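Dihydroorotase (Saccharomyces cerevisiae S288C, PDB 6L0A) catalyses the zinc-dependent interconversion of N-carbamoyl-L-aspartate and dihydroorotate, the third step of de novo pyrimidine biosynthesis. Local coordinates at residues Thr10-Met22 / Phe253-Gln265. Residues are numbered along the deposited sequence; the frame is centred on the assembly and turned at random.
Sequences TCDMHVHVREGAM and FFFGSDSAPHPVQ. With ZN (zinc ion), chain K; LMR ((2S)-2-hydroxybutanedioic acid), chain M.
C11 sets its carbonyl O at the edge of the F255 ring, CD2 3.6 Å away. D12 has CG anti to its backbone N (chi1 175°), which carries the carboxylate across to S257. There OD1 accepts S257 N at 2.6 Å, and OD2 takes the S257 hydroxyl on its syn lone pair. H14 N reaches OD1 from the opposite face of the carboxylate, closing an Asx turn, while Q280 also bonds OD2, so the buried group is gripped at both oxygens. M13 N donates almost straight to F255 O, and M13 CG rests against F254 CE2. H14 lies alongside D258, whose CB sits over the imidazole face; E179 holds H14 ND1. H14 NE2, H16 NE2 and D258 OD1 converge on one zinc ion, the HxH and aspartate ligands at the C-terminal ends of the first and last strands of an amidohydrolase TIM barrel. H16 N bonds S259 O, and malate O4B lies over one face of the H16 ring. R18 clasps P261 O side-on with NH2 and, at 2.9 Å, NE. R18 NH1 donates to malate O4B at 2.7 Å and R18 NH2 to malate O4A. A methionine here would probably leave that malate carboxylate without its charged mate and P261 O without both donors. M22, bent at chi2 and chi3, lays SD on P261 CB (3.7 Å) and CE against P263 CD.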
loop_
_atom_site.group_PDB
_atom_site.type_symbol
_atom_site.label_atom_id
_atom_site.label_comp_id
_atom_site.label_asym_id
_atom_site.label_seq_id
_atom_site.Cartn_x
_atom_site.Cartn_y
_atom_site.Cartn_z
ATOM N N THR C 10 6.508 -2.537 -33.088
ATOM C CA THR C 10 5.932 -2.270 -31.777
ATOM C C THR C 10 6.682 -1.139 -31.078
ATOM O O THR C 10 7.898 -0.990 -31.233
ATOM C CB THR C 10 6.011 -3.527 -30.920
ATOM O OG1 THR C 10 7.334 -4.060 -31.013
ATOM C CG2 THR C 10 5.021 -4.578 -31.407
ATOM N N CYS C 11 5.959 -0.367 -30.260
ATOM C CA CYS C 11 6.601 0.695 -29.495
ATOM C C CYS C 11 6.187 0.634 -28.027
ATOM O O CYS C 11 5.024 0.390 -27.693
ATOM C CB CYS C 11 6.282 2.081 -30.043
ATOM S SG CYS C 11 4.572 2.420 -30.397
ATOM N N ASP C 12 7.162 0.881 -27.164
ATOM C CA ASP C 12 6.948 1.087 -25.732
ATOM C C ASP C 12 7.381 2.521 -25.458
ATOM O O ASP C 12 8.576 2.839 -25.477
ATOM C CB ASP C 12 7.741 0.070 -24.913
ATOM C CG ASP C 12 7.652 0.318 -23.422
ATOM O OD1 ASP C 12 6.977 1.285 -23.002
ATOM O OD2 ASP C 12 8.266 -0.467 -22.678
ATOM N N MET C 13 6.413 3.396 -25.236
ATOM C CA MET C 13 6.726 4.814 -25.153
ATOM C C MET C 13 7.035 5.275 -23.727
ATOM O O MET C 13 6.862 6.463 -23.413
ATOM C CB MET C 13 5.591 5.620 -25.779
ATOM C CG MET C 13 5.494 5.397 -27.318
ATOM S SD MET C 13 7.097 5.400 -28.176
ATOM C CE MET C 13 6.543 5.679 -29.873
ATOM N N HIS C 14 7.550 4.388 -22.869
ATOM C CA HIS C 14 7.916 4.794 -21.505
ATOM C C HIS C 14 8.839 3.727 -20.900
ATOM O O HIS C 14 8.367 2.804 -20.241
ATOM C CB HIS C 14 6.671 4.989 -20.656
ATOM C CG HIS C 14 6.911 5.773 -19.404
ATOM N ND1 HIS C 14 6.088 6.802 -19.000
ATOM C CD2 HIS C 14 7.888 5.685 -18.467
ATOM C CE1 HIS C 14 6.543 7.309 -17.867
ATOM N NE2 HIS C 14 7.631 6.647 -17.519
ATOM N N VAL C 15 10.151 3.888 -21.104
ATOM C CA VAL C 15 11.138 2.859 -20.764
ATOM C C VAL C 15 12.209 3.449 -19.857
ATOM O O VAL C 15 12.724 4.539 -20.128
ATOM C CB VAL C 15 11.790 2.259 -22.030
ATOM C CG1 VAL C 15 12.972 1.371 -21.665
ATOM C CG2 VAL C 15 10.768 1.455 -22.825
ATOM N N HIS C 16 12.564 2.717 -18.794
ATOM C CA HIS C 16 13.741 3.006 -17.981
ATOM C C HIS C 16 14.787 1.921 -18.203
ATOM O O HIS C 16 14.505 0.735 -17.983
ATOM C CB HIS C 16 13.380 3.071 -16.487
ATOM C CG HIS C 16 12.437 4.182 -16.133
ATOM N ND1 HIS C 16 12.868 5.452 -15.808
ATOM C CD2 HIS C 16 11.084 4.212 -16.059
ATOM C CE1 HIS C 16 11.817 6.217 -15.555
ATOM N NE2 HIS C 16 10.722 5.489 -15.701
ATOM N N VAL C 17 15.999 2.311 -18.609
ATOM C CA VAL C 17 17.101 1.361 -18.737
ATOM C C VAL C 17 18.288 1.706 -17.853
ATOM O O VAL C 17 19.297 0.994 -17.894
ATOM C CB VAL C 17 17.571 1.195 -20.201
ATOM C CG1 VAL C 17 16.490 0.523 -21.054
ATOM C CG2 VAL C 17 17.997 2.535 -20.779
ATOM N N ARG C 18 18.207 2.768 -17.053
ATOM C CA ARG C 18 19.222 3.064 -16.024
ATOM C C ARG C 18 20.588 3.276 -16.697
ATOM O O ARG C 18 20.672 3.760 -17.836
ATOM C CB ARG C 18 19.226 1.973 -14.950
ATOM C CG ARG C 18 17.855 1.516 -14.463
ATOM C CD ARG C 18 17.113 2.632 -13.754
ATOM N NE ARG C 18 15.978 2.086 -13.010
ATOM C CZ ARG C 18 14.926 2.798 -12.622
ATOM N NH1 ARG C 18 14.853 4.101 -12.900
ATOM N NH2 ARG C 18 13.941 2.199 -11.961
ATOM N N GLU C 19 21.669 2.932 -15.983
ATOM C CA GLU C 19 23.037 3.109 -16.465
ATOM C C GLU C 19 23.876 1.905 -16.037
ATOM O O GLU C 19 23.383 0.975 -15.390
ATOM C CB GLU C 19 23.636 4.422 -15.947
ATOM C CG GLU C 19 23.072 5.679 -16.612
ATOM C CD GLU C 19 23.923 6.918 -16.363
ATOM O OE1 GLU C 19 23.712 7.601 -15.330
ATOM O OE2 GLU C 19 24.804 7.211 -17.205
ATOM N N GLY C 20 25.153 1.907 -16.430
ATOM C CA GLY C 20 26.088 0.890 -15.952
ATOM C C GLY C 20 25.636 -0.538 -16.199
ATOM O O GLY C 20 25.058 -0.870 -17.240
ATOM N N ALA C 21 25.903 -1.402 -15.216
ATOM C CA ALA C 21 25.610 -2.826 -15.374
ATOM C C ALA C 21 24.119 -3.083 -15.525
ATOM O O ALA C 21 23.711 -3.976 -16.279
ATOM C CB ALA C 21 26.159 -3.620 -14.184
ATOM N N MET C 22 23.283 -2.336 -14.798
ATOM C CA MET C 22 21.845 -2.518 -14.946
ATOM C C MET C 22 21.422 -2.255 -16.385
ATOM O O MET C 22 20.621 -3.005 -16.951
ATOM C CB MET C 22 21.092 -1.601 -13.980
ATOM C CG MET C 22 19.575 -1.723 -14.081
ATOM S SD MET C 22 19.000 -3.353 -13.586
ATOM C CE MET C 22 18.853 -3.132 -11.793
ATOM N N PHE C 253 -5.015 6.421 -26.379
ATOM C CA PHE C 253 -4.437 5.521 -25.383
ATOM C C PHE C 253 -3.462 4.597 -26.098
ATOM O O PHE C 253 -3.814 3.999 -27.119
ATOM C CB PHE C 253 -5.513 4.685 -24.661
ATOM C CG PHE C 253 -6.541 5.501 -23.922
ATOM C CD1 PHE C 253 -6.182 6.281 -22.838
ATOM C CD2 PHE C 253 -7.879 5.465 -24.300
ATOM C CE1 PHE C 253 -7.127 7.034 -22.160
ATOM C CE2 PHE C 253 -8.829 6.208 -23.615
ATOM C CZ PHE C 253 -8.452 6.991 -22.547
ATOM N N PHE C 254 -2.235 4.489 -25.589
ATOM C CA PHE C 254 -1.309 3.514 -26.147
ATOM C C PHE C 254 -0.318 3.085 -25.076
ATOM O O PHE C 254 -0.322 3.597 -23.956
ATOM C CB PHE C 254 -0.603 4.041 -27.418
ATOM C CG PHE C 254 0.019 5.410 -27.287
ATOM C CD1 PHE C 254 -0.663 6.539 -27.711
ATOM C CD2 PHE C 254 1.314 5.558 -26.800
ATOM C CE1 PHE C 254 -0.079 7.801 -27.630
ATOM C CE2 PHE C 254 1.900 6.816 -26.716
ATOM C CZ PHE C 254 1.200 7.937 -27.132
ATOM N N PHE C 255 0.518 2.113 -25.436
ATOM C CA PHE C 255 1.337 1.380 -24.477
ATOM C C PHE C 255 2.573 2.169 -24.079
ATOM O O PHE C 255 3.354 2.594 -24.938
ATOM C CB PHE C 255 1.768 0.046 -25.083
ATOM C CG PHE C 255 2.651 -0.789 -24.197
ATOM C CD1 PHE C 255 2.279 -1.084 -22.897
ATOM C CD2 PHE C 255 3.845 -1.315 -24.691
ATOM C CE1 PHE C 255 3.087 -1.880 -22.101
ATOM C CE2 PHE C 255 4.652 -2.117 -23.903
ATOM C CZ PHE C 255 4.267 -2.403 -22.601
ATOM N N GLY C 256 2.762 2.337 -22.772
ATOM C CA GLY C 256 4.046 2.759 -22.233
ATOM C C GLY C 256 4.275 1.940 -20.983
ATOM O O GLY C 256 3.487 2.046 -20.040
ATOM N N SER C 257 5.304 1.098 -20.962
ATOM C CA SER C 257 5.395 0.109 -19.891
ATOM C C SER C 257 5.703 0.749 -18.546
ATOM O O SER C 257 5.282 0.237 -17.501
ATOM C CB SER C 257 6.473 -0.925 -20.215
ATOM O OG SER C 257 7.763 -0.342 -20.215
ATOM N N ASP C 258 6.453 1.844 -18.551
ATOM C CA ASP C 258 7.128 2.320 -17.347
ATOM C C ASP C 258 7.869 1.176 -16.668
ATOM O O ASP C 258 7.883 1.059 -15.443
ATOM C CB ASP C 258 6.152 2.987 -16.371
ATOM C CG ASP C 258 6.872 3.806 -15.316
ATOM O OD1 ASP C 258 8.052 4.128 -15.552
ATOM O OD2 ASP C 258 6.292 4.088 -14.237
ATOM N N SER C 259 8.468 0.294 -17.472
ATOM C CA SER C 259 9.318 -0.731 -16.876
ATOM C C SER C 259 10.467 -0.053 -16.135
ATOM O O SER C 259 11.196 0.761 -16.712
ATOM C CB SER C 259 9.840 -1.691 -17.943
ATOM O OG SER C 259 10.735 -2.621 -17.360
ATOM N N ALA C 260 10.609 -0.377 -14.848
ATOM C CA ALA C 260 11.483 0.346 -13.928
ATOM C C ALA C 260 12.335 -0.670 -13.185
ATOM O O ALA C 260 11.926 -1.187 -12.138
ATOM C CB ALA C 260 10.674 1.192 -12.948
ATOM N N PRO C 261 13.532 -0.972 -13.692
ATOM C CA PRO C 261 14.365 -2.013 -13.066
ATOM C C PRO C 261 14.941 -1.554 -11.731
ATOM O O PRO C 261 15.532 -0.477 -11.628
ATOM C CB PRO C 261 15.475 -2.255 -14.100
ATOM C CG PRO C 261 15.052 -1.519 -15.347
ATOM C CD PRO C 261 14.139 -0.425 -14.916
ATOM N N HIS C 262 14.784 -2.398 -10.711
ATOM C CA HIS C 262 15.457 -2.208 -9.439
ATOM C C HIS C 262 16.089 -3.518 -8.994
ATOM O O HIS C 262 15.477 -4.584 -9.139
ATOM C CB HIS C 262 14.479 -1.731 -8.355
ATOM C CG HIS C 262 13.948 -0.359 -8.595
ATOM N ND1 HIS C 262 14.699 0.772 -8.381
ATOM C CD2 HIS C 262 12.743 0.064 -9.043
ATOM C CE1 HIS C 262 13.981 1.840 -8.682
ATOM N NE2 HIS C 262 12.795 1.434 -9.098
ATOM N N PRO C 263 17.307 -3.471 -8.464
ATOM C CA PRO C 263 17.870 -4.673 -7.847
ATOM C C PRO C 263 17.017 -5.073 -6.657
ATOM O O PRO C 263 16.449 -4.227 -5.963
ATOM C CB PRO C 263 19.273 -4.235 -7.424
ATOM C CG PRO C 263 19.178 -2.759 -7.261
ATOM C CD PRO C 263 18.129 -2.280 -8.227
ATOM N N VAL C 264 16.932 -6.383 -6.434
ATOM C CA VAL C 264 16.021 -6.929 -5.438
ATOM C C VAL C 264 16.272 -6.331 -4.057
ATOM O O VAL C 264 15.331 -6.158 -3.269
ATOM C CB VAL C 264 16.149 -8.462 -5.438
ATOM C CG1 VAL C 264 17.562 -8.886 -4.983
ATOM C CG2 VAL C 264 15.076 -9.062 -4.593
ATOM N N GLN C 265 17.522 -5.981 -3.746
ATOM C CA GLN C 265 17.817 -5.429 -2.427
ATOM C C GLN C 265 17.200 -4.049 -2.223
ATOM O O GLN C 265 17.063 -3.614 -1.076
ATOM C CB GLN C 265 19.331 -5.368 -2.184
ATOM C CG GLN C 265 20.094 -4.384 -3.066
ATOM C CD GLN C 265 20.616 -5.041 -4.338
ATOM O OE1 GLN C 265 20.101 -6.084 -4.770
ATOM N NE2 GLN C 265 21.641 -4.434 -4.946
HETATM ZN ZN ZN K . 8.642 6.089 -15.703
HETATM C C1 LMR M . 8.238 6.120 -12.053
HETATM O O1A LMR M . 7.905 6.092 -13.268
HETATM O O1B LMR M . 7.490 6.754 -11.280
HETATM C C2 LMR M . 9.508 5.428 -11.505
HETATM O O2 LMR M . 9.291 4.400 -10.559
HETATM C C3 LMR M . 10.199 4.677 -12.594
HETATM C C4 LMR M . 11.598 4.622 -12.026
HETATM O O4A LMR M . 11.891 3.939 -10.985
HETATM O O4B LMR M . 12.407 5.316 -12.655
HETATM O O HOH W 1 2.953 2.322 -27.695
HETATM O O HOH W 2 13.040 -1.677 -18.355
#